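Local coordinates for protein putative NADH-flavin reductase (Lactobacillus casei ATCC 334, PDB 3H2S) that binds NADPH in a Rossmann-type domain and is probably an oxidoreductase that uses this nicotinamide cofactor, at residues A4-A8 with D68-V72; K50-V54 with D84-H88; L177-E181 with I210-D214; S157-A161 with Q184-T188. All coordinates share one frame. Numbering follows the deposited sequence.

Contact 1. Residues A4-A8 with D68-V72. With NDP (NADPH dihydro-nicotinamide-adenine-dinucleotide phosphate), chain C.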
# COMPACT_ATOMS: atom_id res chain seq x y z
N ALA A 4 7.32 9.27 17.24
CA ALA A 4 6.50 10.13 16.39
C ALA A 4 5.06 9.68 16.46
O ALA A 4 4.77 8.49 16.31
CB ALA A 4 7.00 10.08 14.94
N VAL A 5 4.14 10.62 16.73
CA VAL A 5 2.72 10.28 16.77
C VAL A 5 2.00 10.95 15.60
O VAL A 5 1.94 12.19 15.51
CB VAL A 5 2.08 10.71 18.10
CG1 VAL A 5 0.59 10.37 18.12
CG2 VAL A 5 2.84 10.07 19.28
N LEU A 6 1.48 10.12 14.69
CA LEU A 6 0.67 10.64 13.59
C LEU A 6 -0.78 10.74 14.06
O LEU A 6 -1.27 9.87 14.77
CB LEU A 6 0.75 9.71 12.39
CG LEU A 6 1.93 9.77 11.39
CD1 LEU A 6 3.26 10.13 12.00
CD2 LEU A 6 2.01 8.47 10.58
N GLY A 7 -1.44 11.85 13.74
CA GLY A 7 -2.76 12.10 14.30
C GLY A 7 -2.67 12.38 15.80
O GLY A 7 -3.59 12.09 16.56
N ALA A 8 -1.61 13.08 16.20
CA ALA A 8 -1.34 13.43 17.60
C ALA A 8 -2.40 14.35 18.23
O ALA A 8 -2.61 14.31 19.44
CB ALA A 8 0.06 14.06 17.73
N ASP A 68 0.51 5.28 14.42
CA ASP A 68 -0.48 5.78 13.46
C ASP A 68 -1.87 5.90 14.13
O ASP A 68 -2.57 4.91 14.31
CB ASP A 68 -0.54 4.87 12.21
CG ASP A 68 -1.59 5.31 11.19
OD1 ASP A 68 -2.42 6.19 11.50
OD2 ASP A 68 -1.59 4.74 10.06
N ALA A 69 -2.20 7.11 14.59
CA ALA A 69 -3.51 7.37 15.18
C ALA A 69 -4.36 8.27 14.30
O ALA A 69 -5.21 9.01 14.80
CB ALA A 69 -3.34 7.99 16.59
N LEU A 70 -4.09 8.26 13.00
CA LEU A 70 -4.86 9.06 12.05
C LEU A 70 -6.22 8.42 11.81
O LEU A 70 -6.36 7.19 11.89
CB LEU A 70 -4.11 9.17 10.71
CG LEU A 70 -2.81 9.96 10.72
CD1 LEU A 70 -1.90 9.51 9.56
CD2 LEU A 70 -3.05 11.47 10.70
N SER A 71 -7.20 9.26 11.47
CA SER A 71 -8.52 8.75 11.10
C SER A 71 -9.16 9.55 9.97
O SER A 71 -8.58 10.54 9.49
CB SER A 71 -9.45 8.71 12.31
OG SER A 71 -10.48 7.77 12.09
N VAL A 72 -10.35 9.13 9.58
CA VAL A 72 -11.09 9.77 8.50
C VAL A 72 -12.53 9.93 8.96
O VAL A 72 -13.16 8.94 9.37
CB VAL A 72 -11.09 8.89 7.24
CG1 VAL A 72 -11.86 9.58 6.11
CG2 VAL A 72 -9.66 8.56 6.80
PA NDP C . -9.74 11.50 15.46
O1A NDP C . -10.98 11.70 14.54
O2A NDP C . -9.77 12.07 16.84
O5B NDP C . -8.67 12.35 14.45
C5B NDP C . -7.51 11.51 14.20
C4B NDP C . -6.33 12.39 13.63
O4B NDP C . -6.41 12.38 12.22
C3B NDP C . -6.43 13.90 14.04
O3B NDP C . -5.21 14.23 14.62
C2B NDP C . -6.62 14.61 12.64
O2B NDP C . -6.09 15.89 12.51
C1B NDP C . -5.87 13.58 11.74
N9A NDP C . -6.28 13.70 10.34
C8A NDP C . -7.59 13.40 9.86
N7A NDP C . -7.71 13.57 8.54
C5A NDP C . -6.42 13.97 8.12
C6A NDP C . -5.94 14.26 6.83
N6A NDP C . -6.82 14.20 5.79
N1A NDP C . -4.72 14.88 6.71
C2A NDP C . -3.92 14.87 7.82
N3A NDP C . -4.20 14.43 9.08
C4A NDP C . -5.52 14.05 9.22
O3 NDP C . -9.77 9.92 15.53
PN NDP C . -9.80 8.74 16.64
O1N NDP C . -8.72 9.05 17.70
O2N NDP C . -11.20 8.81 17.18
O5D NDP C . -9.41 7.30 15.98
C5D NDP C . -8.07 6.81 15.96
C4D NDP C . -8.10 5.42 15.30
O4D NDP C . -9.10 4.70 16.00
C3D NDP C . -8.43 5.34 13.79
O3D NDP C . -7.74 4.29 13.20
C2D NDP C . -9.98 5.10 13.84
O2D NDP C . -10.43 4.39 12.71
C1D NDP C . -10.01 4.14 15.08
N1N NDP C . -11.38 3.95 15.58
C2N NDP C . -11.94 2.61 15.43
C3N NDP C . -13.43 2.51 15.73
C7N NDP C . -13.79 1.07 16.06
O7N NDP C . -13.30 0.16 15.41
N7N NDP C . -14.80 0.83 16.98
C4N NDP C . -14.07 3.53 16.65
C5N NDP C . -13.56 4.93 16.48
C6N NDP C . -12.14 5.12 16.00
P2B NDP C . -6.89 17.17 13.12
O1X NDP C . -6.82 17.12 14.69
O2X NDP C . -6.03 18.43 12.75
O3X NDP C . -8.30 17.24 12.65
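Leu-70 lays its side chain along the end of strand 2-6: its CD1 is 3.9 Å from Leu-6 CB and its CD2 is 3.5 Å from Gly-7 N. The backbones are in parallel register, with Leu-6 bridged to Asp-68 at a CA-CA distance of 5.0 Å. Ala-69 N donates to Leu-6 O at 2.9 Å. A type II turn, Val-5 to Ala-8, overlaps the end of the strand, and Gly-7 has positive phi. A CB on Gly-7 would clash with Ala-69 O and Leu-70 N. Asp-68 OD1 accepts from Leu-70 N at 3.1 Å, an Asx turn within 68-72. The place is the C-terminal ends of the central parallel strands 2-6 and 65-68 of a Rossmann-type sheet, where NADPH binds. Gly-7 CA is 3.3 Å from NDP O3B, and Ser-71 N makes a weak 3.3 Å hydrogen bond to NDP O4B. The contact is thus mainly backbone and apolar, and the bare CA at Gly-7 lets the two backbones close up.

Contact 2. Residues K50-V54 with D84-H88; sequences KEPLV and DFATH. With NDP (NADPH dihydro-nicotinamide-adenine-dinucleotide phosphate), chain C.
Leu-53, His-88 and Phe-85 make most of this contact. Residues 52-54 form a short 3-10 segment (hydrogen bond Val-54 N to Glu-51 O, 2.9 Å). Residues 84-88 belong to helix 80-91 (His-88 N to Asp-84 O, 3.0 Å). The backbones come nearest at Leu-53 and Phe-85, CA to CA 6.1 Å. Leu-53 has chi1 of -103° and chi2 of 11°, and its CD1 lies 3.6 Å from Phe-85 CD1 and 3.4 Å from Asp-84 O. His-88 takes the t rotamer, chi2 58°, and points toward the loop. Leu-53 CA sits over the face of the His-88 ring, 4.2 Å from the centroid, a CH-pi contact. His-88 NE2 is hydrogen-bonded to Leu-55 O. In this Rossmann-type domain Pro-52 and Phe-85 border the adenine end of the NADPH pocket, with Pro-52 CD 3.7 Å from NDP C2A and Phe-85 CZ 3.9 Å from NDP C6A. Phe-85 is in the m rotamer, chi2 -47°, with CD1 3.8 Å from Pro-52 CB. A water donates to Phe-85 O (3.2 Å) and, weakly, Pro-52 O (3.4 Å).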
# COMPACT_ATOMS: atom_id res chain seq x y z
N LYS A 50 3.28 18.85 8.96
CA LYS A 50 3.49 18.26 7.66
C LYS A 50 2.37 17.28 7.36
O LYS A 50 1.87 16.60 8.26
CB LYS A 50 4.84 17.54 7.61
CG LYS A 50 5.25 17.08 6.22
CD LYS A 50 6.58 16.35 6.27
CE LYS A 50 7.71 17.27 5.93
NZ LYS A 50 8.82 16.56 5.22
N GLU A 51 1.93 17.25 6.11
CA GLU A 51 1.00 16.22 5.65
C GLU A 51 1.61 14.83 5.81
O GLU A 51 2.76 14.59 5.44
CB GLU A 51 0.65 16.47 4.18
CG GLU A 51 -0.08 17.77 3.94
CD GLU A 51 -0.30 18.04 2.45
OE1 GLU A 51 0.29 17.32 1.62
OE2 GLU A 51 -1.06 18.97 2.12
N PRO A 52 0.86 13.90 6.42
CA PRO A 52 1.43 12.57 6.65
C PRO A 52 1.93 11.92 5.37
O PRO A 52 2.96 11.26 5.39
CB PRO A 52 0.26 11.78 7.24
CG PRO A 52 -0.56 12.82 7.93
CD PRO A 52 -0.42 14.09 7.11
N LEU A 53 1.27 12.17 4.24
CA LEU A 53 1.62 11.48 3.00
C LEU A 53 2.89 12.08 2.39
O LEU A 53 3.36 11.64 1.34
CB LEU A 53 0.46 11.55 1.99
CG LEU A 53 -0.45 10.34 1.77
CD1 LEU A 53 -0.28 9.22 2.76
CD2 LEU A 53 -1.89 10.73 1.60
N VAL A 54 3.43 13.09 3.04
CA VAL A 54 4.61 13.77 2.52
C VAL A 54 5.80 13.63 3.48
O VAL A 54 6.91 14.04 3.15
CB VAL A 54 4.28 15.25 2.23
CG1 VAL A 54 5.41 16.18 2.60
CG2 VAL A 54 3.85 15.39 0.77
N ASP A 84 -3.82 4.55 2.57
CA ASP A 84 -2.71 5.35 2.04
C ASP A 84 -1.73 5.81 3.12
O ASP A 84 -0.52 5.79 2.91
CB ASP A 84 -3.24 6.57 1.25
CG ASP A 84 -3.84 6.18 -0.10
OD1 ASP A 84 -3.63 5.04 -0.58
OD2 ASP A 84 -4.56 7.02 -0.67
N PHE A 85 -2.23 6.27 4.26
CA PHE A 85 -1.30 6.68 5.33
C PHE A 85 -0.42 5.48 5.73
O PHE A 85 0.76 5.64 6.03
CB PHE A 85 -2.07 7.15 6.57
CG PHE A 85 -2.91 8.38 6.35
CD1 PHE A 85 -2.39 9.50 5.70
CD2 PHE A 85 -4.13 8.51 7.00
CE1 PHE A 85 -3.08 10.69 5.67
CE2 PHE A 85 -4.83 9.72 6.96
CZ PHE A 85 -4.32 10.79 6.25
N ALA A 86 -1.04 4.30 5.89
CA ALA A 86 -0.30 3.12 6.33
C ALA A 86 0.73 2.66 5.30
O ALA A 86 1.85 2.29 5.68
CB ALA A 86 -1.27 1.98 6.68
N THR A 87 0.33 2.57 4.03
CA THR A 87 1.26 2.14 2.99
C THR A 87 2.43 3.11 2.93
O THR A 87 3.57 2.70 2.69
CB THR A 87 0.60 2.04 1.59
OG1 THR A 87 0.17 3.35 1.17
CG2 THR A 87 -0.62 1.07 1.60
N HIS A 88 2.15 4.40 3.09
CA HIS A 88 3.22 5.39 3.05
C HIS A 88 4.18 5.19 4.22
O HIS A 88 5.40 5.22 4.06
CB HIS A 88 2.67 6.82 3.06
CG HIS A 88 3.72 7.87 2.89
ND1 HIS A 88 4.55 7.89 1.78
CD2 HIS A 88 4.22 8.79 3.75
CE1 HIS A 88 5.45 8.86 1.93
NE2 HIS A 88 5.29 9.39 3.13
PA NDP C . -9.74 11.50 15.46
O1A NDP C . -10.98 11.70 14.54
O2A NDP C . -9.77 12.07 16.84
O5B NDP C . -8.67 12.35 14.45
C5B NDP C . -7.51 11.51 14.20
C4B NDP C . -6.33 12.39 13.63
O4B NDP C . -6.41 12.38 12.22
C3B NDP C . -6.43 13.90 14.04
O3B NDP C . -5.21 14.23 14.62
C2B NDP C . -6.62 14.61 12.64
O2B NDP C . -6.09 15.89 12.51
C1B NDP C . -5.87 13.58 11.74
N9A NDP C . -6.28 13.70 10.34
C8A NDP C . -7.59 13.40 9.86
N7A NDP C . -7.71 13.57 8.54
C5A NDP C . -6.42 13.97 8.12
C6A NDP C . -5.94 14.26 6.83
N6A NDP C . -6.82 14.20 5.79
N1A NDP C . -4.72 14.88 6.71
C2A NDP C . -3.92 14.87 7.82
N3A NDP C . -4.20 14.43 9.08
C4A NDP C . -5.52 14.05 9.22
O3 NDP C . -9.77 9.92 15.53
PN NDP C . -9.80 8.74 16.64
O1N NDP C . -8.72 9.05 17.70
O2N NDP C . -11.20 8.81 17.18
O5D NDP C . -9.41 7.30 15.98
C5D NDP C . -8.07 6.81 15.96
C4D NDP C . -8.10 5.42 15.30
O4D NDP C . -9.10 4.70 16.00
C3D NDP C . -8.43 5.34 13.79
O3D NDP C . -7.74 4.29 13.20
C2D NDP C . -9.98 5.10 13.84
O2D NDP C . -10.43 4.39 12.71
C1D NDP C . -10.01 4.14 15.08
N1N NDP C . -11.38 3.95 15.58
C2N NDP C . -11.94 2.61 15.43
C3N NDP C . -13.43 2.51 15.73
C7N NDP C . -13.79 1.07 16.06
O7N NDP C . -13.30 0.16 15.41
N7N NDP C . -14.80 0.83 16.98
C4N NDP C . -14.07 3.53 16.65
C5N NDP C . -13.56 4.93 16.48
C6N NDP C . -12.14 5.12 16.00
P2B NDP C . -6.89 17.17 13.12
O1X NDP C . -6.82 17.12 14.69
O2X NDP C . -6.03 18.43 12.75
O3X NDP C . -8.30 17.24 12.65
O HOH W 1 2.69 8.10 6.74

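Contact 3. Residues L177-E181 with I210-D214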
# COMPACT_ATOMS: atom_id res chain seq x y z
N LEU A 177 -13.60 -10.06 18.90
CA LEU A 177 -14.19 -9.02 19.72
C LEU A 177 -14.29 -9.50 21.16
O LEU A 177 -14.76 -10.62 21.42
CB LEU A 177 -15.58 -8.67 19.19
CG LEU A 177 -16.21 -7.39 19.75
CD1 LEU A 177 -15.46 -6.16 19.24
CD2 LEU A 177 -17.68 -7.35 19.37
N LEU A 178 -13.89 -8.63 22.09
CA LEU A 178 -13.97 -8.89 23.52
C LEU A 178 -15.19 -8.22 24.15
O LEU A 178 -15.56 -7.10 23.80
CB LEU A 178 -12.70 -8.40 24.22
CG LEU A 178 -11.37 -8.96 23.72
CD1 LEU A 178 -10.20 -8.30 24.45
CD2 LEU A 178 -11.32 -10.49 23.88
N VAL A 179 -15.81 -8.92 25.07
CA VAL A 179 -16.99 -8.39 25.75
C VAL A 179 -16.74 -8.50 27.25
O VAL A 179 -16.22 -9.50 27.72
CB VAL A 179 -18.25 -9.20 25.39
CG1 VAL A 179 -19.44 -8.74 26.24
CG2 VAL A 179 -18.57 -9.08 23.90
N GLY A 180 -16.99 -7.41 27.97
CA GLY A 180 -16.73 -7.38 29.40
C GLY A 180 -17.91 -7.86 30.23
O GLY A 180 -18.92 -8.32 29.70
N GLU A 181 -17.74 -7.80 31.55
CA GLU A 181 -18.74 -8.29 32.50
C GLU A 181 -20.08 -7.57 32.31
O GLU A 181 -21.12 -8.09 32.71
CB GLU A 181 -18.23 -8.09 33.92
CG GLU A 181 -18.99 -8.88 34.98
CD GLU A 181 -18.35 -8.78 36.35
OE1 GLU A 181 -17.42 -7.95 36.52
OE2 GLU A 181 -18.79 -9.51 37.26
N ILE A 210 -3.47 -7.47 17.92
CA ILE A 210 -4.23 -7.72 19.13
C ILE A 210 -5.46 -6.81 19.23
O ILE A 210 -5.60 -5.86 18.46
CB ILE A 210 -3.36 -7.59 20.38
CG1 ILE A 210 -2.71 -6.20 20.45
CG2 ILE A 210 -2.29 -8.71 20.41
CD1 ILE A 210 -2.08 -5.86 21.82
N VAL A 211 -6.40 -7.17 20.10
CA VAL A 211 -7.57 -6.33 20.35
C VAL A 211 -7.56 -6.04 21.84
O VAL A 211 -7.17 -6.90 22.63
CB VAL A 211 -8.88 -7.05 19.99
CG1 VAL A 211 -8.95 -8.44 20.65
CG2 VAL A 211 -10.10 -6.21 20.38
N VAL A 212 -8.04 -4.86 22.23
CA VAL A 212 -8.06 -4.51 23.65
C VAL A 212 -9.41 -3.99 24.11
O VAL A 212 -10.10 -3.31 23.34
CB VAL A 212 -6.94 -3.50 24.01
CG1 VAL A 212 -5.59 -4.18 23.91
CG2 VAL A 212 -6.98 -2.30 23.08
N ARG A 213 -9.80 -4.31 25.34
CA ARG A 213 -10.99 -3.72 25.94
C ARG A 213 -10.65 -3.19 27.34
O ARG A 213 -9.64 -3.58 27.94
CB ARG A 213 -12.12 -4.74 26.03
CG ARG A 213 -11.89 -5.85 27.06
CD ARG A 213 -13.17 -6.63 27.31
NE ARG A 213 -12.96 -7.84 28.10
CZ ARG A 213 -13.02 -7.89 29.43
NH1 ARG A 213 -13.14 -6.78 30.15
NH2 ARG A 213 -12.87 -9.06 30.06
N ASP A 214 -11.54 -2.35 27.87
CA ASP A 214 -11.41 -1.89 29.24
C ASP A 214 -11.54 -3.09 30.17
O ASP A 214 -12.41 -3.94 29.98
CB ASP A 214 -12.52 -0.89 29.59
CG ASP A 214 -12.39 0.42 28.84
OD1 ASP A 214 -11.24 0.81 28.50
OD2 ASP A 214 -13.43 1.09 28.64
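Residues 210-214 run as an extended strand, while residues 177-181 form an irregular loop alongside. The backbones stay apart: the nearest CA atoms, Leu-178 and Arg-213, are separated by 6.4 Å. No hydrogen bond crosses between them, so side chains make the contact. Leu-178, in the m,t rotamer, points toward the strand and fits between Val-211 and Arg-213. Its CG is 3.9 Å from Val-211 CG1, and its CB is 3.6 Å from Arg-213 CD. Val-211 and Arg-213 are two apart on the strand, so both point toward the loop, whereas Val-212 points away. Arg-213 reaches out to the loop. Over one face of its guanidinium lie Val-179 O, 3.7 Å from NE of Arg-213, and Gly-180 CA, 3.7 Å from NH1 of Arg-213. That NH1 is held by Asp-214 O at 2.9 Å. The packing is therefore apolar at Leu-178 and flat against the charged group further on. This is plain loop packing on strand 209-214, which lies between strands 153-158 and 170-173 in the C-terminal part of the Rossmann-type sheet. Val-212 turns its side chain to Met-192 and Ala-195 of helix 189-201, so the loop 177-181 and this helix lie on opposite faces of the sheet.

Contact 4. Residues S157-A161 with Q184-T188. With NDP (NADPH dihydro-nicotinamide-adenine-dinucleotide phosphate), chain C.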
# COMPACT_ATOMS: atom_id res chain seq x y z
N SER A 157 -6.50 -3.36 17.41
CA SER A 157 -7.88 -3.00 17.14
C SER A 157 -8.53 -2.62 18.45
O SER A 157 -8.33 -3.31 19.47
CB SER A 157 -8.64 -4.18 16.51
OG SER A 157 -8.28 -4.35 15.15
N PRO A 158 -9.39 -1.58 18.42
CA PRO A 158 -10.25 -1.26 19.54
C PRO A 158 -11.36 -2.30 19.66
O PRO A 158 -11.66 -3.00 18.70
CB PRO A 158 -10.84 0.12 19.17
CG PRO A 158 -10.13 0.56 17.89
CD PRO A 158 -9.61 -0.69 17.26
N SER A 159 -12.04 -2.30 20.79
CA SER A 159 -13.36 -2.91 20.90
C SER A 159 -14.35 -2.09 20.09
O SER A 159 -14.03 -0.99 19.62
CB SER A 159 -13.79 -2.93 22.36
OG SER A 159 -12.83 -3.61 23.14
N GLU A 160 -15.60 -2.54 20.07
CA GLU A 160 -16.64 -1.91 19.26
C GLU A 160 -16.80 -0.43 19.59
O GLU A 160 -17.06 0.40 18.70
CB GLU A 160 -17.95 -2.65 19.47
CG GLU A 160 -19.20 -1.79 19.35
CD GLU A 160 -20.36 -2.54 18.73
OE1 GLU A 160 -20.14 -3.67 18.23
OE2 GLU A 160 -21.49 -2.00 18.73
N ALA A 161 -16.65 -0.08 20.87
CA ALA A 161 -16.81 1.31 21.29
C ALA A 161 -15.47 1.90 21.73
O ALA A 161 -14.77 1.31 22.54
CB ALA A 161 -17.85 1.43 22.42
N GLN A 184 -20.82 -5.43 27.36
CA GLN A 184 -20.49 -4.47 26.32
C GLN A 184 -19.04 -4.60 25.87
O GLN A 184 -18.27 -5.39 26.42
CB GLN A 184 -20.77 -3.05 26.80
CG GLN A 184 -22.20 -2.86 27.30
CD GLN A 184 -22.48 -1.44 27.72
OE1 GLN A 184 -21.66 -0.54 27.51
NE2 GLN A 184 -23.62 -1.23 28.35
N SER A 185 -18.72 -3.91 24.78
CA SER A 185 -17.39 -4.01 24.21
C SER A 185 -16.85 -2.60 23.99
O SER A 185 -17.30 -1.88 23.11
CB SER A 185 -17.48 -4.77 22.88
OG SER A 185 -16.25 -4.74 22.20
N HIS A 186 -15.95 -2.16 24.88
CA HIS A 186 -15.47 -0.79 24.83
C HIS A 186 -14.04 -0.66 25.35
O HIS A 186 -13.58 -1.48 26.15
CB HIS A 186 -16.40 0.16 25.61
CG HIS A 186 -16.74 -0.32 26.99
ND1 HIS A 186 -15.88 -0.20 28.05
CD2 HIS A 186 -17.82 -1.01 27.45
CE1 HIS A 186 -16.45 -0.70 29.13
NE2 HIS A 186 -17.61 -1.22 28.79
N ILE A 187 -13.34 0.33 24.82
CA ILE A 187 -12.01 0.70 25.28
C ILE A 187 -11.90 2.22 25.25
O ILE A 187 -12.32 2.85 24.29
CB ILE A 187 -10.91 0.08 24.38
CG1 ILE A 187 -9.51 0.49 24.87
CG2 ILE A 187 -11.07 0.55 22.94
CD1 ILE A 187 -8.91 -0.45 25.89
N THR A 188 -11.42 2.81 26.35
CA THR A 188 -11.19 4.25 26.39
C THR A 188 -9.93 4.65 25.64
O THR A 188 -9.00 3.85 25.48
CB THR A 188 -11.14 4.79 27.84
OG1 THR A 188 -10.00 4.23 28.53
CG2 THR A 188 -12.42 4.43 28.59
PA NDP C . -9.74 11.50 15.46
O1A NDP C . -10.98 11.70 14.54
O2A NDP C . -9.77 12.07 16.84
O5B NDP C . -8.67 12.35 14.45
C5B NDP C . -7.51 11.51 14.20
C4B NDP C . -6.33 12.39 13.63
O4B NDP C . -6.41 12.38 12.22
C3B NDP C . -6.43 13.90 14.04
O3B NDP C . -5.21 14.23 14.62
C2B NDP C . -6.62 14.61 12.64
O2B NDP C . -6.09 15.89 12.51
C1B NDP C . -5.87 13.58 11.74
N9A NDP C . -6.28 13.70 10.34
C8A NDP C . -7.59 13.40 9.86
N7A NDP C . -7.71 13.57 8.54
C5A NDP C . -6.42 13.97 8.12
C6A NDP C . -5.94 14.26 6.83
N6A NDP C . -6.82 14.20 5.79
N1A NDP C . -4.72 14.88 6.71
C2A NDP C . -3.92 14.87 7.82
N3A NDP C . -4.20 14.43 9.08
C4A NDP C . -5.52 14.05 9.22
O3 NDP C . -9.77 9.92 15.53
PN NDP C . -9.80 8.74 16.64
O1N NDP C . -8.72 9.05 17.70
O2N NDP C . -11.20 8.81 17.18
O5D NDP C . -9.41 7.30 15.98
C5D NDP C . -8.07 6.81 15.96
C4D NDP C . -8.10 5.42 15.30
O4D NDP C . -9.10 4.70 16.00
C3D NDP C . -8.43 5.34 13.79
O3D NDP C . -7.74 4.29 13.20
C2D NDP C . -9.98 5.10 13.84
O2D NDP C . -10.43 4.39 12.71
C1D NDP C . -10.01 4.14 15.08
N1N NDP C . -11.38 3.95 15.58
C2N NDP C . -11.94 2.61 15.43
C3N NDP C . -13.43 2.51 15.73
C7N NDP C . -13.79 1.07 16.06
O7N NDP C . -13.30 0.16 15.41
N7N NDP C . -14.80 0.83 16.98
C4N NDP C . -14.07 3.53 16.65
C5N NDP C . -13.56 4.93 16.48
C6N NDP C . -12.14 5.12 16.00
P2B NDP C . -6.89 17.17 13.12
O1X NDP C . -6.82 17.12 14.69
O2X NDP C . -6.03 18.43 12.75
O3X NDP C . -8.30 17.24 12.65
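A single backbone bridge, Ala-161 to His-186, joins two segments of the chain here with a CA-CA distance of only 4.3 Å. It lies just past strand 153-158 of the Rossmann-type sheet, at the nicotinamide end of the NADPH pocket. Ala-161 uses both of its backbone polar groups. Its N donates to Ser-185 O at 2.9 Å, and its O accepts from Ile-187 N at 2.9 Å. His-186 CA adds a CA-H...O contact to Ala-161 O at 3.2 Å. One residue earlier, Glu-160 N donates to Ser-185 OG at 3.1 Å. Ser-185 OG is also hydrogen-bonded to Leu-178 O, so this hydroxyl links two parts of the chain. Ser-159 points toward the second segment, and its CB is 3.4 Å from His-186 N. Its OG is hydrogen-bonded to Val-212 O on strand 209-214. Pro-158 CB packs on Ile-187 CG2 at 3.8 Å. His-186 is hydrogen-bonded through ND1 to Asp-214 OD2. Thr-188 is the N-cap of helix 189-201. The bridge thus ties the segment 157-161 to the lead-in of that helix. Residues 158-160 also meet the cofactor: Pro-158 CG is 3.7 Å from NDP C2N, and Glu-160 O lies 2.9 Å from N7N of the NDP carboxamide.

Overall arrangement
Contacts 1 and 2 come first along the chain, and their segments alternate. Contacts 3 and 4 follow, and theirs alternate too. The centres of contacts 1 and 2 are about 10 Å apart, and the two touch where Leu-70 packs on Phe-85 and Pro-52. Contacts 3 and 4 are closer, about 6 Å between centres, and meet through strand 209-214 and through the loop residues Leu-178 and Ser-185. Contacts 2 and 3 lie on opposite sides of the chain's centre, with centres about 29 Å apart. Contacts 1, 3 and 4 reach the same sheet. NADPH runs from contact 2, at the adenine, past contact 1 to contact 4, at the nicotinamide. One cofactor thus bridges distant parts of the fold.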